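Local structure of cellulase (6UI3) at residues A[138-149]-A[184-195]; A[271-279]-A[311-319]. The protein is the glycoside hydrolase family 5 module of a larger, probably secreted protein, a broad-specificity endoglucanase that probably cleaves internal beta-1,4 linkages of cellulose and related polysaccharides. All coordinates share one frame; numbering follows the deposited sequence.

Contact 1 of 2, residues A[138-149]-A[184-195]; sequences FKDYSDKLIFDT and GENNAKRLIMVP
Arg190 lays its CD over one face of the Phe147 ring and carries its guanidinium on to the backbone carbonyls of Tyr141, Ser142 and Leu145, an example of one buried guanidinium tying loops together. Arg190 CD lies 3.7 Å from the Phe147 ring centroid and 11° off the normal, a CH-pi contact. With CG anti to the backbone N (chi1 -175°) the chain runs out extended, then bends at chi3, turning the guanidinium plane 48° from the ring. Arg190 NH1 donates to Ser142 O at 2.8 Å and to Leu145 O at 2.9 Å, while Arg190 NH2 donates to Tyr141 O at 3.0 Å, all near the guanidinium plane. NE and NH2 together clasp Asn187 OD1 side-on, which fixes the group's rotation. Asn186 ND2 reaches Tyr141 O from the face opposite to Arg190 NH2, at 3.0 Å. Further along, the parallel strands 145-148 and 192-195, neighbours in the TIM barrel, pair through Met193 N to Phe147 O at 2.7 Å, and Ile146 CG2 packs on Met193 SD at 3.8 Å. The buried cation is thus met by neutral carbonyl and amide oxygens, whose dipoles probably stabilise its charge and hold the two turns that lead into strand 145-148.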
loop_
_atom_site.group_PDB
_atom_site.type_symbol
_atom_site.label_atom_id
_atom_site.label_comp_id
_atom_site.label_asym_id
_atom_site.label_seq_id
_atom_site.Cartn_x
_atom_site.Cartn_y
_atom_site.Cartn_z
ATOM N N PHE A 138 -18.519 3.085 1.410
ATOM C CA PHE A 138 -17.994 3.469 0.108
ATOM C C PHE A 138 -18.594 2.658 -1.047
ATOM O O PHE A 138 -18.035 2.666 -2.150
ATOM C CB PHE A 138 -16.468 3.303 0.103
ATOM C CG PHE A 138 -15.707 4.287 0.964
ATOM C CD1 PHE A 138 -15.423 5.556 0.480
ATOM C CD2 PHE A 138 -15.240 3.941 2.229
ATOM C CE1 PHE A 138 -14.709 6.472 1.231
ATOM C CE2 PHE A 138 -14.520 4.856 3.000
ATOM C CZ PHE A 138 -14.249 6.129 2.497
ATOM N N LYS A 139 -19.747 2.005 -0.856
ATOM C CA LYS A 139 -20.164 1.004 -1.837
ATOM C C LYS A 139 -20.506 1.601 -3.200
ATOM O O LYS A 139 -20.409 0.892 -4.208
ATOM C CB LYS A 139 -21.315 0.125 -1.322
ATOM C CG LYS A 139 -22.631 0.824 -1.093
ATOM C CD LYS A 139 -23.701 -0.170 -0.641
ATOM C CE LYS A 139 -24.959 0.539 -0.179
ATOM N NZ LYS A 139 -25.950 -0.424 0.365
ATOM N N ASP A 140 -20.914 2.869 -3.270
ATOM C CA ASP A 140 -21.229 3.457 -4.578
ATOM C C ASP A 140 -20.040 4.172 -5.222
ATOM O O ASP A 140 -20.185 4.736 -6.313
ATOM C CB ASP A 140 -22.486 4.354 -4.518
ATOM C CG ASP A 140 -22.240 5.738 -3.937
ATOM O OD1 ASP A 140 -21.099 6.086 -3.599
ATOM O OD2 ASP A 140 -23.226 6.515 -3.841
ATOM N N TYR A 141 -18.876 4.182 -4.576
ATOM C CA TYR A 141 -17.722 4.909 -5.088
ATOM C C TYR A 141 -17.178 4.263 -6.357
ATOM O O TYR A 141 -17.273 3.046 -6.562
ATOM C CB TYR A 141 -16.634 4.964 -4.007
ATOM C CG TYR A 141 -16.730 6.191 -3.142
ATOM C CD1 TYR A 141 -17.809 6.395 -2.284
ATOM C CD2 TYR A 141 -15.759 7.174 -3.218
ATOM C CE1 TYR A 141 -17.909 7.544 -1.533
ATOM C CE2 TYR A 141 -15.837 8.312 -2.474
ATOM C CZ TYR A 141 -16.913 8.512 -1.632
ATOM O OH TYR A 141 -16.992 9.688 -0.913
ATOM N N SER A 142 -16.588 5.105 -7.206
ATOM C CA SER A 142 -16.041 4.680 -8.483
ATOM C C SER A 142 -14.935 3.636 -8.314
ATOM O O SER A 142 -14.390 3.407 -7.229
ATOM C CB SER A 142 -15.439 5.874 -9.212
ATOM O OG SER A 142 -14.166 6.200 -8.661
ATOM N N ASP A 143 -14.580 3.031 -9.451
ATOM C CA ASP A 143 -13.537 2.022 -9.543
ATOM C C ASP A 143 -12.141 2.565 -9.300
ATOM O O ASP A 143 -11.194 1.774 -9.267
ATOM C CB ASP A 143 -13.607 1.278 -10.888
ATOM C CG ASP A 143 -13.406 2.171 -12.098
ATOM O OD1 ASP A 143 -12.908 3.308 -11.972
ATOM O OD2 ASP A 143 -13.745 1.721 -13.217
ATOM N N LYS A 144 -11.977 3.865 -9.094
ATOM C CA LYS A 144 -10.669 4.379 -8.703
ATOM C C LYS A 144 -10.401 4.227 -7.212
ATOM O O LYS A 144 -9.258 4.413 -6.789
ATOM C CB LYS A 144 -10.483 5.807 -9.190
ATOM C CG LYS A 144 -10.289 5.842 -10.712
ATOM C CD LYS A 144 -9.469 7.020 -11.167
ATOM C CE LYS A 144 -9.202 6.958 -12.659
ATOM N NZ LYS A 144 -10.439 7.194 -13.434
ATOM N N LEU A 145 -11.394 3.836 -6.422
ATOM C CA LEU A 145 -11.191 3.446 -5.033
ATOM C C LEU A 145 -10.932 1.944 -4.964
ATOM O O LEU A 145 -11.744 1.142 -5.434
ATOM C CB LEU A 145 -12.413 3.813 -4.197
ATOM C CG LEU A 145 -12.375 3.364 -2.726
ATOM C CD1 LEU A 145 -11.236 4.014 -1.976
ATOM C CD2 LEU A 145 -13.701 3.696 -2.064
ATOM N N ILE A 146 -9.815 1.573 -4.351
ATOM C CA ILE A 146 -9.342 0.200 -4.219
ATOM C C ILE A 146 -9.225 -0.110 -2.728
ATOM O O ILE A 146 -8.860 0.773 -1.947
ATOM C CB ILE A 146 -7.953 0.093 -4.887
ATOM C CG1 ILE A 146 -8.022 0.427 -6.382
ATOM C CG2 ILE A 146 -7.323 -1.290 -4.622
ATOM C CD1 ILE A 146 -6.657 0.682 -7.008
ATOM N N PHE A 147 -9.524 -1.345 -2.327
ATOM C CA PHE A 147 -9.370 -1.782 -0.940
ATOM C C PHE A 147 -8.171 -2.722 -0.813
ATOM O O PHE A 147 -7.916 -3.531 -1.711
ATOM C CB PHE A 147 -10.624 -2.532 -0.480
ATOM C CG PHE A 147 -11.892 -1.700 -0.428
ATOM C CD1 PHE A 147 -11.863 -0.318 -0.288
ATOM C CD2 PHE A 147 -13.131 -2.329 -0.494
ATOM C CE1 PHE A 147 -13.059 0.416 -0.203
ATOM C CE2 PHE A 147 -14.310 -1.602 -0.413
ATOM C CZ PHE A 147 -14.272 -0.237 -0.275
ATOM N N ASP A 148 -7.457 -2.637 0.311
ATOM C CA ASP A 148 -6.251 -3.423 0.624
ATOM C C ASP A 148 -6.519 -4.045 1.990
ATOM O O ASP A 148 -6.671 -3.326 2.977
ATOM C CB ASP A 148 -5.065 -2.444 0.577
ATOM C CG ASP A 148 -3.747 -2.975 1.147
ATOM O OD1 ASP A 148 -3.642 -4.153 1.566
ATOM O OD2 ASP A 148 -2.774 -2.150 1.151
ATOM N N THR A 149 -6.655 -5.374 2.055
ATOM C CA THR A 149 -7.390 -5.997 3.167
ATOM C C THR A 149 -6.696 -5.862 4.528
ATOM O O THR A 149 -7.367 -5.874 5.567
ATOM C CB THR A 149 -7.636 -7.490 2.903
ATOM O OG1 THR A 149 -6.362 -8.149 2.809
ATOM C CG2 THR A 149 -8.491 -7.734 1.665
ATOM N N GLY A 184 -22.190 -5.395 -2.077
ATOM C CA GLY A 184 -22.865 -5.119 -3.321
ATOM C C GLY A 184 -22.488 -3.813 -3.993
ATOM O O GLY A 184 -21.454 -3.187 -3.732
ATOM N N GLU A 185 -23.362 -3.412 -4.907
ATOM C CA GLU A 185 -23.158 -2.246 -5.780
ATOM C C GLU A 185 -21.740 -2.314 -6.354
ATOM O O GLU A 185 -21.309 -3.376 -6.828
ATOM C CB GLU A 185 -23.536 -0.952 -5.059
ATOM C CG GLU A 185 -25.002 -0.919 -4.631
ATOM C CD GLU A 185 -25.462 0.415 -4.088
ATOM O OE1 GLU A 185 -24.841 1.457 -4.381
ATOM O OE2 GLU A 185 -26.486 0.414 -3.368
ATOM N N ASN A 186 -20.961 -1.230 -6.307
ATOM C CA ASN A 186 -19.663 -1.217 -6.965
ATOM C C ASN A 186 -18.652 -2.100 -6.251
ATOM O O ASN A 186 -17.647 -2.485 -6.855
ATOM C CB ASN A 186 -19.143 0.217 -7.105
ATOM C CG ASN A 186 -19.774 0.950 -8.263
ATOM O OD1 ASN A 186 -20.559 0.382 -9.026
ATOM N ND2 ASN A 186 -19.451 2.227 -8.389
ATOM N N ASN A 187 -18.904 -2.469 -4.992
ATOM C CA ASN A 187 -17.994 -3.365 -4.289
ATOM C C ASN A 187 -17.950 -4.756 -4.902
ATOM O O ASN A 187 -16.963 -5.470 -4.712
ATOM C CB ASN A 187 -18.346 -3.472 -2.809
ATOM C CG ASN A 187 -18.125 -2.174 -2.073
ATOM O OD1 ASN A 187 -17.325 -1.322 -2.486
ATOM N ND2 ASN A 187 -18.853 -1.996 -0.990
ATOM N N ALA A 188 -18.987 -5.150 -5.634
ATOM C CA ALA A 188 -18.968 -6.436 -6.325
ATOM C C ALA A 188 -17.972 -6.438 -7.487
ATOM O O ALA A 188 -17.601 -7.517 -7.952
ATOM C CB ALA A 188 -20.368 -6.832 -6.795
ATOM N N LYS A 189 -17.524 -5.261 -7.948
ATOM C CA LYS A 189 -16.675 -5.116 -9.131
ATOM C C LYS A 189 -15.377 -4.361 -8.846
ATOM O O LYS A 189 -14.600 -4.096 -9.775
ATOM C CB LYS A 189 -17.446 -4.395 -10.235
ATOM C CG LYS A 189 -18.592 -5.199 -10.801
ATOM C CD LYS A 189 -19.281 -4.426 -11.914
ATOM C CE LYS A 189 -20.484 -5.176 -12.461
ATOM N NZ LYS A 189 -21.167 -4.407 -13.542
ATOM N N ARG A 190 -15.117 -4.033 -7.591
ATOM C CA ARG A 190 -13.967 -3.230 -7.192
ATOM C C ARG A 190 -12.711 -4.091 -7.072
ATOM O O ARG A 190 -12.768 -5.217 -6.581
ATOM C CB ARG A 190 -14.291 -2.652 -5.803
ATOM C CG ARG A 190 -13.265 -1.688 -5.270
ATOM C CD ARG A 190 -13.680 -1.009 -3.958
ATOM N NE ARG A 190 -15.048 -0.481 -3.944
ATOM C CZ ARG A 190 -15.483 0.541 -4.678
ATOM N NH1 ARG A 190 -14.672 1.188 -5.505
ATOM N NH2 ARG A 190 -16.759 0.893 -4.608
ATOM N N LEU A 191 -11.557 -3.546 -7.467
ATOM C CA LEU A 191 -10.304 -4.258 -7.210
ATOM C C LEU A 191 -10.039 -4.339 -5.705
ATOM O O LEU A 191 -10.160 -3.343 -4.976
ATOM C CB LEU A 191 -9.134 -3.569 -7.905
ATOM C CG LEU A 191 -7.800 -4.294 -7.759
ATOM C CD1 LEU A 191 -7.768 -5.588 -8.547
ATOM C CD2 LEU A 191 -6.618 -3.423 -8.183
ATOM N N ILE A 192 -9.671 -5.533 -5.240
ATOM C CA ILE A 192 -9.236 -5.756 -3.866
ATOM C C ILE A 192 -7.806 -6.291 -3.887
ATOM O O ILE A 192 -7.493 -7.223 -4.640
ATOM C CB ILE A 192 -10.169 -6.725 -3.114
ATOM C CG1 ILE A 192 -11.608 -6.198 -3.114
ATOM C CG2 ILE A 192 -9.670 -6.938 -1.680
ATOM C CD1 ILE A 192 -12.650 -7.225 -2.697
ATOM N N MET A 193 -6.953 -5.697 -3.067
ATOM C CA MET A 193 -5.563 -6.106 -2.895
ATOM C C MET A 193 -5.451 -7.018 -1.677
ATOM O O MET A 193 -6.013 -6.714 -0.615
ATOM C CB MET A 193 -4.672 -4.883 -2.667
ATOM C CG MET A 193 -4.620 -3.934 -3.853
ATOM S SD MET A 193 -3.886 -2.322 -3.498
ATOM C CE MET A 193 -2.252 -2.795 -2.949
ATOM N N VAL A 194 -4.707 -8.126 -1.832
ATOM C CA VAL A 194 -4.514 -9.095 -0.780
ATOM C C VAL A 194 -3.013 -9.321 -0.589
ATOM O O VAL A 194 -2.308 -9.635 -1.557
ATOM C CB VAL A 194 -5.229 -10.437 -1.059
ATOM C CG1 VAL A 194 -6.743 -10.258 -0.874
ATOM C CG2 VAL A 194 -4.923 -10.979 -2.451
ATOM N N PRO A 195 -2.466 -9.132 0.612
ATOM C CA PRO A 195 -1.026 -9.295 0.823
ATOM C C PRO A 195 -0.625 -10.732 1.128
ATOM O O PRO A 195 -1.417 -11.533 1.629
ATOM C CB PRO A 195 -0.785 -8.429 2.071
ATOM C CG PRO A 195 -2.021 -8.610 2.862
ATOM C CD PRO A 195 -3.137 -8.617 1.824
HETATM O O HOH W 1 -11.795 -1.005 -8.657
#

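Contact 2 of 2, residues A[271-279]-A[311-319]; sequences QFAITDKDN and STGERLGLL. Unlike the reference sequence in segment 271-279: Gln271 (reference Glu).
Between 271-279 and 311-319 the backbones meet at one place, where Asp276 and Arg315 bring their CA atoms to 5.1 Å. Asp276 N donates to Arg315 O at 2.9 Å, in the carbonyl plane and on a lone pair; Arg315 is itself the centre of an inverse gamma turn. In return, Arg315 N donates to Thr275 OG1 at 3.1 Å. The hydroxyl is brought there by a chi1 of -166°, which sets OG1 anti to its own backbone N. Beyond this junction the Arg315 side chain bends at chi3 and crosses Asp276 at a slant. The carboxylate of Asp276 stacks on the guanidinium, their planes 21° apart, with OD2 over one face and 3.5 Å from Arg315 NH2; no N-H points at that oxygen, so the attraction is one of charge alone. Asp278 comes instead to the edge: its OD2 accepts from Arg315 NH2 at 3.2 Å and 161°, on the syn side, though tilted out of the carboxylate plane. Asp276 OD1 takes the backbone N of Asp278 in an Asx turn, which links the two acids. At the barrel end of the contact, Leu316 CD2 fits against Thr275 CA at 3.5 Å and Ala273 CB at 3.6 Å, beside Trp303 of the last barrel strand. Two carboxylates thus share a single arginine, and their charges probably help pin the loops after the seventh and eighth barrel strands to each other.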
loop_
_atom_site.group_PDB
_atom_site.type_symbol
_atom_site.label_atom_id
_atom_site.label_comp_id
_atom_site.label_asym_id
_atom_site.label_seq_id
_atom_site.Cartn_x
_atom_site.Cartn_y
_atom_site.Cartn_z
ATOM N N GLN A 271 4.294 -0.647 -1.456
ATOM C CA GLN A 271 5.299 0.187 -0.808
ATOM C C GLN A 271 6.678 -0.175 -1.328
ATOM O O GLN A 271 7.031 -1.357 -1.370
ATOM C CB GLN A 271 5.355 0.006 0.720
ATOM C CG GLN A 271 4.045 0.310 1.437
ATOM C CD GLN A 271 4.098 0.141 2.947
ATOM O OE1 GLN A 271 3.069 0.084 3.614
ATOM N NE2 GLN A 271 5.281 0.069 3.479
ATOM N N PHE A 272 7.470 0.849 -1.645
ATOM C CA PHE A 272 8.912 0.731 -1.822
ATOM C C PHE A 272 9.489 2.119 -1.578
ATOM O O PHE A 272 8.763 3.118 -1.557
ATOM C CB PHE A 272 9.307 0.226 -3.222
ATOM C CG PHE A 272 9.435 1.324 -4.257
ATOM C CD1 PHE A 272 8.339 2.057 -4.657
ATOM C CD2 PHE A 272 10.661 1.618 -4.846
ATOM C CE1 PHE A 272 8.466 3.074 -5.583
ATOM C CE2 PHE A 272 10.776 2.622 -5.785
ATOM C CZ PHE A 272 9.686 3.337 -6.148
ATOM N N ALA A 273 10.808 2.171 -1.388
ATOM C CA ALA A 273 11.555 3.425 -1.290
ATOM C C ALA A 273 13.021 3.060 -1.104
ATOM O O ALA A 273 13.367 1.889 -0.901
ATOM C CB ALA A 273 11.096 4.299 -0.130
ATOM N N ILE A 274 13.887 4.075 -1.182
ATOM C CA ILE A 274 15.287 3.961 -0.766
ATOM C C ILE A 274 15.586 5.140 0.153
ATOM O O ILE A 274 15.413 6.303 -0.233
ATOM C CB ILE A 274 16.270 3.866 -1.945
ATOM C CG1 ILE A 274 17.723 3.902 -1.434
ATOM C CG2 ILE A 274 16.000 4.920 -3.029
ATOM C CD1 ILE A 274 18.759 3.439 -2.424
ATOM N N THR A 275 15.995 4.838 1.380
ATOM C CA THR A 275 16.213 5.860 2.392
ATOM C C THR A 275 17.418 6.736 2.060
ATOM O O THR A 275 18.415 6.289 1.477
ATOM C CB THR A 275 16.325 5.182 3.770
ATOM O OG1 THR A 275 16.209 6.170 4.796
ATOM C CG2 THR A 275 17.631 4.409 3.949
ATOM N N ASP A 276 17.318 8.013 2.443
ATOM C CA ASP A 276 18.376 8.978 2.160
ATOM C C ASP A 276 19.580 8.704 3.055
ATOM O O ASP A 276 19.505 8.845 4.283
ATOM C CB ASP A 276 17.864 10.404 2.385
ATOM C CG ASP A 276 18.767 11.463 1.808
ATOM O OD1 ASP A 276 19.817 11.122 1.219
ATOM O OD2 ASP A 276 18.424 12.664 1.973
ATOM N N LYS A 277 20.701 8.361 2.440
ATOM C CA LYS A 277 21.989 8.239 3.113
ATOM C C LYS A 277 22.971 9.235 2.502
ATOM O O LYS A 277 24.164 8.956 2.377
ATOM C CB LYS A 277 22.501 6.803 3.044
ATOM C CG LYS A 277 21.557 5.788 3.685
ATOM C CD LYS A 277 22.103 4.384 3.649
ATOM C CE LYS A 277 21.091 3.374 4.112
ATOM N NZ LYS A 277 21.688 2.008 4.210
ATOM N N ASP A 278 22.457 10.396 2.084
ATOM C CA ASP A 278 23.260 11.427 1.422
ATOM C C ASP A 278 23.922 10.874 0.169
ATOM O O ASP A 278 25.078 11.165 -0.142
ATOM C CB ASP A 278 24.235 12.070 2.405
ATOM C CG ASP A 278 23.514 12.606 3.634
ATOM O OD1 ASP A 278 23.841 12.180 4.761
ATOM O OD2 ASP A 278 22.567 13.406 3.462
ATOM N N ASN A 279 23.152 10.088 -0.572
ATOM C CA ASN A 279 23.595 9.302 -1.712
ATOM C C ASN A 279 22.654 9.482 -2.883
ATOM O O ASN A 279 22.166 8.513 -3.474
ATOM C CB ASN A 279 23.714 7.824 -1.321
ATOM C CG ASN A 279 22.406 7.222 -0.796
ATOM O OD1 ASN A 279 21.506 7.923 -0.323
ATOM N ND2 ASN A 279 22.319 5.896 -0.859
ATOM N N SER A 311 17.308 14.684 9.996
ATOM C CA SER A 311 18.616 14.055 10.076
ATOM C C SER A 311 18.560 12.637 10.615
ATOM O O SER A 311 19.561 11.917 10.512
ATOM C CB SER A 311 19.554 14.887 10.965
ATOM O OG SER A 311 18.974 15.115 12.238
ATOM N N THR A 312 17.436 12.225 11.198
ATOM C CA THR A 312 17.320 10.933 11.852
ATOM C C THR A 312 16.124 10.174 11.297
ATOM O O THR A 312 15.264 10.723 10.604
ATOM C CB THR A 312 17.189 11.093 13.378
ATOM O OG1 THR A 312 15.966 11.773 13.683
ATOM C CG2 THR A 312 18.363 11.885 13.960
ATOM N N GLY A 313 16.086 8.885 11.604
ATOM C CA GLY A 313 14.959 8.058 11.247
ATOM C C GLY A 313 14.996 7.618 9.790
ATOM O O GLY A 313 16.039 7.626 9.134
ATOM N N GLU A 314 13.845 7.178 9.294
ATOM C CA GLU A 314 13.713 6.720 7.913
ATOM C C GLU A 314 13.518 7.957 7.048
ATOM O O GLU A 314 12.462 8.600 7.090
ATOM C CB GLU A 314 12.555 5.734 7.778
ATOM C CG GLU A 314 12.784 4.415 8.516
ATOM C CD GLU A 314 11.646 3.408 8.369
ATOM O OE1 GLU A 314 10.573 3.749 7.834
ATOM O OE2 GLU A 314 11.842 2.248 8.795
ATOM N N ARG A 315 14.547 8.324 6.287
ATOM C CA ARG A 315 14.545 9.578 5.526
ATOM C C ARG A 315 13.964 9.274 4.149
ATOM O O ARG A 315 14.683 9.000 3.178
ATOM C CB ARG A 315 15.949 10.161 5.465
ATOM C CG ARG A 315 16.508 10.485 6.850
ATOM C CD ARG A 315 18.015 10.680 6.805
ATOM N NE ARG A 315 18.372 11.941 6.158
ATOM C CZ ARG A 315 19.559 12.213 5.624
ATOM N NH1 ARG A 315 20.518 11.306 5.630
ATOM N NH2 ARG A 315 19.779 13.401 5.072
ATOM N N LEU A 316 12.636 9.324 4.062
ATOM C CA LEU A 316 11.898 8.835 2.904
ATOM C C LEU A 316 11.016 9.910 2.287
ATOM O O LEU A 316 10.193 9.615 1.416
ATOM C CB LEU A 316 11.064 7.610 3.306
ATOM C CG LEU A 316 11.882 6.411 3.766
ATOM C CD1 LEU A 316 10.995 5.314 4.336
ATOM C CD2 LEU A 316 12.716 5.884 2.619
ATOM N N GLY A 317 11.150 11.162 2.715
ATOM C CA GLY A 317 10.307 12.212 2.170
ATOM C C GLY A 317 10.601 12.498 0.703
ATOM O O GLY A 317 11.758 12.522 0.270
ATOM N N LEU A 318 9.534 12.725 -0.068
ATOM C CA LEU A 318 9.637 13.289 -1.409
ATOM C C LEU A 318 8.910 14.615 -1.527
ATOM O O LEU A 318 9.477 15.591 -2.042
ATOM C CB LEU A 318 9.082 12.343 -2.483
ATOM C CG LEU A 318 9.856 11.060 -2.759
ATOM C CD1 LEU A 318 9.181 10.301 -3.885
ATOM C CD2 LEU A 318 11.311 11.361 -3.118
ATOM N N LEU A 319 7.657 14.670 -1.083
ATOM C CA LEU A 319 6.878 15.901 -1.036
ATOM C C LEU A 319 7.045 16.533 0.341
ATOM O O LEU A 319 6.670 15.939 1.356
ATOM C CB LEU A 319 5.403 15.594 -1.286
ATOM C CG LEU A 319 4.466 16.774 -1.085
ATOM C CD1 LEU A 319 4.722 17.840 -2.166
ATOM C CD2 LEU A 319 3.022 16.327 -1.090
#

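Both contacts reach the same eight-stranded barrel, from opposite sides of the chain's centre, with their own centres about 31 Å apart. Contact 1 is largely buried and joins neighbouring strands together with the turns that lead into them. Contact 2 is only partly buried and joins loops that follow strands 267-272 and 301-305, beyond their C-terminal ends. Each is organised by an arginine, yet the partners change with the setting: uncharged oxygens surround the enclosed one of 138-149/184-195, whereas carboxylates answer the more accessible one of 271-279/311-319. Their nearest atoms are about 7 Å apart without touching, and Arg64 bridges the two strands, by a salt bridge to Asp148 and a hydrogen bond to Gln271, a glutamate in the reference sequence.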